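Local coordinates for putative ATPase, AAA family (Prochlorococcus marinus subsp. pastoris str. CCMP1986, PDB 3CTD), which is probably a DNA-dependent ATPase of the RarA/MGS1/WRNIP1 subfamily that helps cells respond to stalled DNA replication, seen here as its C-terminal part, at the interface of chains A and B. Sequence-based numbering; all coordinates share one arbitrary frame. Chains: chain A/B, Putative ATPase, AAA family.

Contact 1: the interface of chains A and B. Residues chain A 55, 111, 114-115, 118; chain B 128-132.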
# COMPACT_ATOMS: atom_id res chain seq x y z
N LEU A 55 -5.70 -23.91 1.51
CA LEU A 55 -5.10 -24.13 2.84
C LEU A 55 -4.60 -25.56 2.92
O LEU A 55 -3.49 -25.84 3.42
CB LEU A 55 -6.07 -23.85 3.98
CG LEU A 55 -6.50 -22.40 4.11
CD1 LEU A 55 -7.68 -22.34 4.97
CD2 LEU A 55 -5.36 -21.53 4.72
N PHE A 111 1.16 -17.35 9.73
CA PHE A 111 0.06 -16.41 9.52
C PHE A 111 0.17 -15.55 8.22
O PHE A 111 -0.84 -15.23 7.60
CB PHE A 111 -0.12 -15.53 10.76
CG PHE A 111 -0.73 -16.26 11.91
CD1 PHE A 111 -2.07 -16.73 11.83
CD2 PHE A 111 0.01 -16.47 13.10
CE1 PHE A 111 -2.66 -17.42 12.92
CE2 PHE A 111 -0.55 -17.16 14.17
CZ PHE A 111 -1.90 -17.64 14.09
N SER A 114 -0.61 -17.83 5.37
CA SER A 114 -2.03 -18.11 5.34
C SER A 114 -2.81 -16.89 4.90
O SER A 114 -3.75 -17.01 4.05
CB SER A 114 -2.51 -18.58 6.72
OG SER A 114 -3.93 -18.63 6.75
N GLN A 115 -2.46 -15.69 5.40
CA GLN A 115 -3.22 -14.52 4.92
C GLN A 115 -3.07 -14.27 3.40
O GLN A 115 -4.00 -13.94 2.69
CB GLN A 115 -2.94 -13.25 5.75
CG GLN A 115 -3.23 -11.91 4.95
CD GLN A 115 -3.57 -10.77 5.87
OE1 GLN A 115 -3.85 -10.99 7.04
NE2 GLN A 115 -3.56 -9.55 5.35
N LEU A 118 -4.93 -17.17 1.51
CA LEU A 118 -6.36 -16.92 1.53
C LEU A 118 -6.74 -15.65 0.78
O LEU A 118 -7.79 -15.56 0.14
CB LEU A 118 -6.88 -16.82 2.98
CG LEU A 118 -6.90 -18.15 3.74
CD1 LEU A 118 -6.90 -17.90 5.24
CD2 LEU A 118 -8.09 -18.98 3.31
N SER B 128 -9.71 -15.58 11.22
CA SER B 128 -9.92 -16.61 10.20
C SER B 128 -8.63 -17.17 9.54
O SER B 128 -8.67 -18.25 8.96
CB SER B 128 -10.97 -16.20 9.16
OG SER B 128 -10.43 -15.39 8.12
N THR B 129 -7.49 -16.49 9.67
CA THR B 129 -6.25 -17.05 9.17
C THR B 129 -5.74 -18.20 10.00
O THR B 129 -4.80 -18.87 9.57
CB THR B 129 -5.11 -16.04 9.11
OG1 THR B 129 -4.85 -15.56 10.44
CG2 THR B 129 -5.46 -14.85 8.13
N LYS B 130 -6.34 -18.43 11.19
CA LYS B 130 -5.96 -19.59 12.04
C LYS B 130 -6.40 -20.94 11.40
O LYS B 130 -5.95 -22.01 11.79
CB LYS B 130 -6.51 -19.47 13.50
N SER B 131 -7.28 -20.84 10.40
CA SER B 131 -7.76 -21.96 9.60
C SER B 131 -6.67 -22.90 9.16
O SER B 131 -6.90 -24.10 9.07
CB SER B 131 -8.40 -21.41 8.35
OG SER B 131 -9.64 -20.84 8.71
N ILE B 132 -5.50 -22.35 8.85
CA ILE B 132 -4.43 -23.15 8.29
C ILE B 132 -4.12 -24.28 9.25
O ILE B 132 -3.75 -25.35 8.82
CB ILE B 132 -3.14 -22.29 8.02
CG1 ILE B 132 -1.93 -23.16 7.62
CG2 ILE B 132 -2.79 -21.52 9.26
CD1 ILE B 132 -2.17 -24.03 6.39
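B:Thr129 meets the flank of helix 110-122 of chain A, touching it with each branch of its side chain and with its backbone carbonyl. At its base, CB lies 3.7 Å from the hydroxyl OG of A:Ser114. From there the side chain forks. The hydroxyl OG1, held between the backbone N and the carbonyl carbon (chi1 61°), lies beside the rim of the A:Phe111 ring, 3.3 Å from its CD1; the two side chains stand roughly perpendicular. The methyl CG2 goes the other way and rests on the aliphatic root of A:Gln115, 3.8 Å from its CB. Behind the fork, A:Leu118 CD1 reaches the CA of B:Thr129.

The polar link uses the main chain: the hydroxyl OG of A:Ser114 donates to the carbonyl O of B:Thr129 at 3.0 Å, in the carbonyl plane and on a lone pair. Next to it, CG2 of B:Ile132 packs on CB of the same serine. A:Leu55, from helix 51-63, extends the apolar patch, its CD1 lying 3.6 Å from B:Ser131 CB and its CD2 near CA of B:Ile132. Within chain B, the hydroxyl of B:Ser131 bonds B:Ser128 O at 2.8 Å, tying the 3-10 turn to the start of helix 131-139. The site thus seats this turn and the start of helix 131-139 on two helices of the other copy, a mostly apolar contact that may contribute to assembly of the C-terminal region.

Contact 2: the interface of chains A and B. Residues chain A 47, 81-82, 125, 127; chain B 158, 160-162.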
# COMPACT_ATOMS: atom_id res chain seq x y z
N ARG A 47 -6.20 -20.19 -8.04
CA ARG A 47 -6.79 -19.75 -9.32
C ARG A 47 -8.27 -20.11 -9.42
O ARG A 47 -9.04 -19.36 -10.01
CB ARG A 47 -6.02 -20.29 -10.53
CG ARG A 47 -6.54 -19.83 -11.83
CD ARG A 47 -5.70 -20.40 -13.00
NE ARG A 47 -4.30 -20.06 -12.81
CZ ARG A 47 -3.30 -20.94 -12.85
NH1 ARG A 47 -3.54 -22.22 -13.13
NH2 ARG A 47 -2.06 -20.55 -12.64
N GLU A 81 -0.45 -12.62 -12.04
CA GLU A 81 -0.89 -13.36 -13.22
C GLU A 81 -2.36 -13.86 -13.09
O GLU A 81 -3.07 -14.00 -14.10
CB GLU A 81 0.12 -14.44 -13.57
CG GLU A 81 -0.40 -15.52 -14.50
CD GLU A 81 0.48 -16.80 -14.56
OE1 GLU A 81 0.21 -17.63 -15.46
OE2 GLU A 81 1.41 -17.00 -13.73
N ASP A 82 -2.84 -14.04 -11.86
CA ASP A 82 -4.15 -14.68 -11.65
C ASP A 82 -5.22 -13.74 -11.09
O ASP A 82 -6.40 -13.92 -11.35
CB ASP A 82 -4.01 -15.94 -10.81
CG ASP A 82 -3.26 -17.08 -11.58
OD1 ASP A 82 -3.62 -17.42 -12.73
OD2 ASP A 82 -2.32 -17.67 -11.01
N LYS A 125 -10.66 -12.67 -10.04
CA LYS A 125 -9.58 -13.22 -10.86
C LYS A 125 -9.54 -12.56 -12.21
O LYS A 125 -10.60 -12.27 -12.77
CB LYS A 125 -9.83 -14.73 -11.08
CG LYS A 125 -9.70 -15.58 -9.74
CD LYS A 125 -8.52 -15.11 -8.80
CE LYS A 125 -8.20 -16.17 -7.77
NZ LYS A 125 -9.32 -16.35 -6.75
N ASN A 127 -6.59 -12.78 -15.86
CA ASN A 127 -5.27 -12.95 -16.43
C ASN A 127 -4.97 -11.87 -17.48
O ASN A 127 -4.07 -12.02 -18.28
CB ASN A 127 -5.13 -14.32 -17.06
CG ASN A 127 -5.99 -14.46 -18.28
OD1 ASN A 127 -6.98 -13.73 -18.43
ND2 ASN A 127 -5.62 -15.35 -19.17
N TYR B 158 -6.05 -30.75 -17.00
CA TYR B 158 -6.36 -29.58 -16.16
C TYR B 158 -7.15 -28.60 -16.98
O TYR B 158 -6.78 -28.35 -18.12
CB TYR B 158 -5.07 -28.89 -15.68
CG TYR B 158 -5.30 -27.55 -15.04
CD1 TYR B 158 -6.05 -27.44 -13.85
CD2 TYR B 158 -4.78 -26.36 -15.61
CE1 TYR B 158 -6.29 -26.20 -13.22
CE2 TYR B 158 -5.00 -25.09 -14.96
CZ TYR B 158 -5.76 -25.04 -13.77
OH TYR B 158 -6.01 -23.85 -13.12
N ASN B 160 -8.49 -24.49 -17.15
CA ASN B 160 -8.07 -23.25 -16.58
C ASN B 160 -9.26 -22.32 -16.50
O ASN B 160 -9.85 -21.97 -17.53
CB ASN B 160 -6.96 -22.64 -17.45
CG ASN B 160 -6.21 -21.51 -16.78
OD1 ASN B 160 -6.81 -20.54 -16.25
ND2 ASN B 160 -4.89 -21.61 -16.82
N PRO B 161 -9.60 -21.92 -15.26
CA PRO B 161 -10.70 -20.98 -15.03
C PRO B 161 -10.62 -19.70 -15.89
O PRO B 161 -11.67 -19.14 -16.18
CB PRO B 161 -10.58 -20.66 -13.54
CG PRO B 161 -9.82 -21.84 -12.95
CD PRO B 161 -8.95 -22.38 -14.02
N HIS B 162 -9.42 -19.25 -16.30
CA HIS B 162 -9.27 -18.07 -17.15
C HIS B 162 -9.73 -18.33 -18.59
O HIS B 162 -10.01 -17.38 -19.33
CB HIS B 162 -7.82 -17.62 -17.25
CG HIS B 162 -7.21 -17.17 -15.97
ND1 HIS B 162 -7.81 -16.23 -15.14
CD2 HIS B 162 -6.05 -17.52 -15.36
CE1 HIS B 162 -7.07 -16.05 -14.07
NE2 HIS B 162 -5.99 -16.81 -14.18
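The C-terminal end of helix 35-47, the end of helix 68-83 and the loop carrying A:Lys125 and A:Asn127 in chain A receive a chain B segment made of the loop with B:Tyr158 and B:Asn160 and the 3-10 turn 161-163. B:His162 reaches A:Asp82 with its edge and lies with one face against A:Asn127. Its NE2 donates to OD1 of A:Asp82 at 2.8 Å in a fairly straight bond (158° at H), exactly in the ring plane and on the anti lone pair of that oxygen, with imidazole and carboxylate nearly coplanar. Over that face of the ring sits CB of A:Asn127, 3.6 Å from the centroid, in a CH-pi contact; the amide beyond it is stacked parallel to the imidazole.

The same OD1 also accepts from NE of A:Arg47 at 2.7 Å, a salt bridge within chain A with NE standing above the carboxylate plane. Two donors therefore grip one oxygen; the carboxylate could favour a protonated histidine, though the nearby arginine would probably offset this. The arginine leaves its helix with CG anti to the backbone N (chi1 -178°) and bends at chi3 (-55°), which lets NE face the aspartate while NH1 turns to chain B. Its CD passes beside B:Pro161 and B:Asn160. Were A:Arg47 replaced by an alanine, the phenol of B:Tyr158 would probably lose this donor and A:Asp82 this charge partner, with a gap opened beside B:Pro161. On the chain B side, the backbone N of B:His162 bonds OD1 of B:Asn160, bracing the turn that presents the imidazole. At the outer end of the guanidinium, NH1 of A:Arg47 donates to the phenol OH of B:Tyr158 at 3.0 Å, close to the guanidinium plane.

About 21 Å separates the C-alpha centres of contact 1 and contact 2, two patches of one A–B interface that share no residue. In both, chain A contributes mainly helices, but different ones, while chain B contributes short 3-10 turns and their neighbours from two stretches of its sequence. Contact 1 is largely apolar; contact 2 is built around charged and polar groups, so one patch relies mainly on shape and the other on directed polar bonds. Because the interface is not an exact two-fold, the copies do not contribute equivalently here. The deposited assembly holds four copies, but the structure alone does not show that this arrangement exists in the full-length protein.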